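Local coordinates for protein ubiquitin-like-conjugating enzyme ATG10 (Saccharomyces cerevisiae, PDB 4EBR) that acts as an E2-like enzyme that catalyses the conjugation of ATG12 to ATG5, a step required for autophagy and the cytoplasm-to-vacuole transport pathway, at residues Ile21-Asn24 / Asp30-Leu33. Numbering follows the deposited sequence.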
ATOM      1  N   ILE A  21     -21.212 -15.547   9.086  1.00 75.46           N
ATOM      2  CA  ILE A  21     -21.406 -14.209   9.614  1.00 71.63           C
ATOM      3  C   ILE A  21     -21.673 -13.229   8.472  1.00 71.61           C
ATOM      4  O   ILE A  21     -22.445 -12.287   8.630  1.00 74.82           O
ATOM      5  CB  ILE A  21     -20.230 -13.743  10.504  1.00 66.80           C
ATOM      6  CG1 ILE A  21     -20.599 -12.466  11.255  1.00 66.63           C
ATOM      7  CG2 ILE A  21     -18.952 -13.537   9.695  1.00 62.47           C
ATOM      8  CD1 ILE A  21     -19.422 -11.794  11.926  1.00 63.96           C
ATOM      9  N   PHE A  22     -21.059 -13.455   7.317  1.00 68.18           N
ATOM     10  CA  PHE A  22     -21.338 -12.598   6.175  1.00 68.26           C
ATOM     11  C   PHE A  22     -22.630 -12.998   5.421  1.00 75.83           C
ATOM     12  O   PHE A  22     -23.369 -12.142   4.916  1.00 76.30           O
ATOM     13  CB  PHE A  22     -20.121 -12.508   5.253  1.00 63.43           C
ATOM     14  CG  PHE A  22     -18.887 -11.938   5.920  1.00 57.63           C
ATOM     15  CD1 PHE A  22     -17.725 -12.685   6.020  1.00 55.12           C
ATOM     16  CD2 PHE A  22     -18.895 -10.649   6.439  1.00 55.27           C
ATOM     17  CE1 PHE A  22     -16.597 -12.162   6.621  1.00 54.83           C
ATOM     18  CE2 PHE A  22     -17.761 -10.108   7.047  1.00 51.62           C
ATOM     19  CZ  PHE A  22     -16.613 -10.865   7.140  1.00 51.73           C
ATOM     20  N   HIS A  23     -22.910 -14.294   5.367  1.00 79.46           N
ATOM     21  CA  HIS A  23     -24.101 -14.783   4.677  1.00 83.84           C
ATOM     22  C   HIS A  23     -25.404 -14.304   5.317  1.00 87.58           C
ATOM     23  O   HIS A  23     -26.385 -14.042   4.627  1.00 92.15           O
ATOM     24  CB  HIS A  23     -24.090 -16.307   4.613  1.00 87.00           C
ATOM     25  CG  HIS A  23     -22.853 -16.869   3.992  1.00 84.08           C
ATOM     26  ND1 HIS A  23     -21.610 -16.752   4.574  1.00 80.73           N
ATOM     27  CD2 HIS A  23     -22.663 -17.541   2.832  1.00 85.77           C
ATOM     28  CE1 HIS A  23     -20.710 -17.337   3.806  1.00 80.64           C
ATOM     29  NE2 HIS A  23     -21.322 -17.821   2.740  1.00 83.30           N
ATOM     30  N   ASN A  24     -25.411 -14.189   6.636  1.00 86.35           N
ATOM     31  CA  ASN A  24     -26.609 -13.758   7.337  1.00 89.84           C
ATOM     32  C   ASN A  24     -26.594 -12.262   7.599  1.00 88.19           C
ATOM     33  O   ASN A  24     -27.502 -11.715   8.221  1.00 94.23           O
ATOM     34  CB  ASN A  24     -26.757 -14.523   8.653  1.00 91.06           C
ATOM     35  CG  ASN A  24     -26.739 -16.019   8.453  1.00 94.88           C
ATOM     36  OD1 ASN A  24     -27.389 -16.549   7.545  1.00 97.98           O
ATOM     37  ND2 ASN A  24     -25.977 -16.714   9.292  1.00 95.17           N
ATOM     38  N   ASP A  30     -23.785 -11.073  -1.816  1.00 78.62           N
ATOM     39  CA  ASP A  30     -23.085 -12.345  -2.021  1.00 78.79           C
ATOM     40  C   ASP A  30     -21.643 -12.414  -1.499  1.00 71.10           C
ATOM     41  O   ASP A  30     -20.962 -11.400  -1.359  1.00 69.53           O
ATOM     42  CB  ASP A  30     -23.166 -12.801  -3.487  1.00 85.54           C
ATOM     43  CG  ASP A  30     -22.492 -11.841  -4.440  1.00 89.68           C
ATOM     44  OD1 ASP A  30     -21.252 -11.682  -4.346  1.00 91.43           O
ATOM     45  OD2 ASP A  30     -23.194 -11.258  -5.300  1.00 92.38           O
ATOM     46  N   VAL A  31     -21.201 -13.637  -1.222  1.00 68.13           N
ATOM     47  CA  VAL A  31     -19.919 -13.923  -0.589  1.00 64.64           C
ATOM     48  C   VAL A  31     -19.176 -14.931  -1.454  1.00 69.81           C
ATOM     49  O   VAL A  31     -19.740 -15.957  -1.826  1.00 79.78           O
ATOM     50  CB  VAL A  31     -20.137 -14.599   0.786  1.00 65.03           C
ATOM     51  CG1 VAL A  31     -18.824 -14.775   1.508  1.00 61.19           C
ATOM     52  CG2 VAL A  31     -21.117 -13.803   1.644  1.00 64.55           C
ATOM     53  N   HIS A  32     -17.918 -14.670  -1.777  1.00 64.08           N
ATOM     54  CA  HIS A  32     -17.169 -15.623  -2.588  1.00 64.93           C
ATOM     55  C   HIS A  32     -15.786 -15.802  -2.049  1.00 61.00           C
ATOM     56  O   HIS A  32     -15.058 -14.824  -1.894  1.00 59.78           O
ATOM     57  CB  HIS A  32     -17.016 -15.122  -4.011  1.00 69.58           C
ATOM     58  CG  HIS A  32     -18.286 -15.096  -4.783  1.00 77.70           C
ATOM     59  ND1 HIS A  32     -18.635 -16.094  -5.665  1.00 86.87           N
ATOM     60  CD2 HIS A  32     -19.287 -14.188  -4.821  1.00 80.76           C
ATOM     61  CE1 HIS A  32     -19.802 -15.804  -6.215  1.00 92.34           C
ATOM     62  NE2 HIS A  32     -20.220 -14.652  -5.719  1.00 88.26           N
ATOM     63  N   LEU A  33     -15.375 -17.047  -1.835  1.00 63.11           N
ATOM     64  CA  LEU A  33     -14.006 -17.323  -1.419  1.00 58.15           C
ATOM     65  C   LEU A  33     -13.164 -17.663  -2.646  1.00 63.94           C
ATOM     66  O   LEU A  33     -13.517 -18.546  -3.427  1.00 64.40           O
ATOM     67  CB  LEU A  33     -13.970 -18.476  -0.416  1.00 65.75           C
ATOM     68  CG  LEU A  33     -13.047 -18.296   0.792  1.00 62.71           C
ATOM     69  CD1 LEU A  33     -13.172 -16.890   1.360  1.00 53.38           C
ATOM     70  CD2 LEU A  33     -13.350 -19.338   1.858  1.00 62.39           C
TER
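Val-31 reaches from its strand into the angle between Phe-22 and His-23, and each of its methyls meets the turn differently. Val-31 CG2 sits over one face of the His-23 imidazole, 4.0 Å from the ring centroid and only 2° off the ring normal, which identifies a CH-pi contact. Val-31 CG2 also lies 4.0 Å from Phe-22 CB, so this methyl is shared between an aromatic face and an aliphatic carbon, and here the fit is tightest. Val-31 CG1 lies on the same face but displaced toward the CE1-NE2 side, 3.9 Å from His-23 CE1, and the two side chains cross at about a right angle. With CG2 of Val-31 anti to its own carbonyl carbon and CG1 anti to the backbone N (chi1 -174°), both methyls are presented to the turn. The backbones stay apart: the nearest CA atoms, of His-23 and Val-31, are 6.8 Å from each other. Residues 21-24 belong to the connection between helix 6-18 and the strand 28-33 that pairs antiparallel with 40-44, so the contact folds a helix-to-strand loop back onto the sheet of the E2-like domain. Beyond its CB, the buried Phe-22 ring continues inward to pack on Leu-16, Leu-42, Val-156 and Phe-161. The solvent side is looser, as His-23 and Val-31 both remain partly exposed; Tyr-17 is a further, edge-to-face neighbour of the imidazole. The CB of Asp-30 points away from the turn, and its OD1 makes a salt bridge with Arg-43.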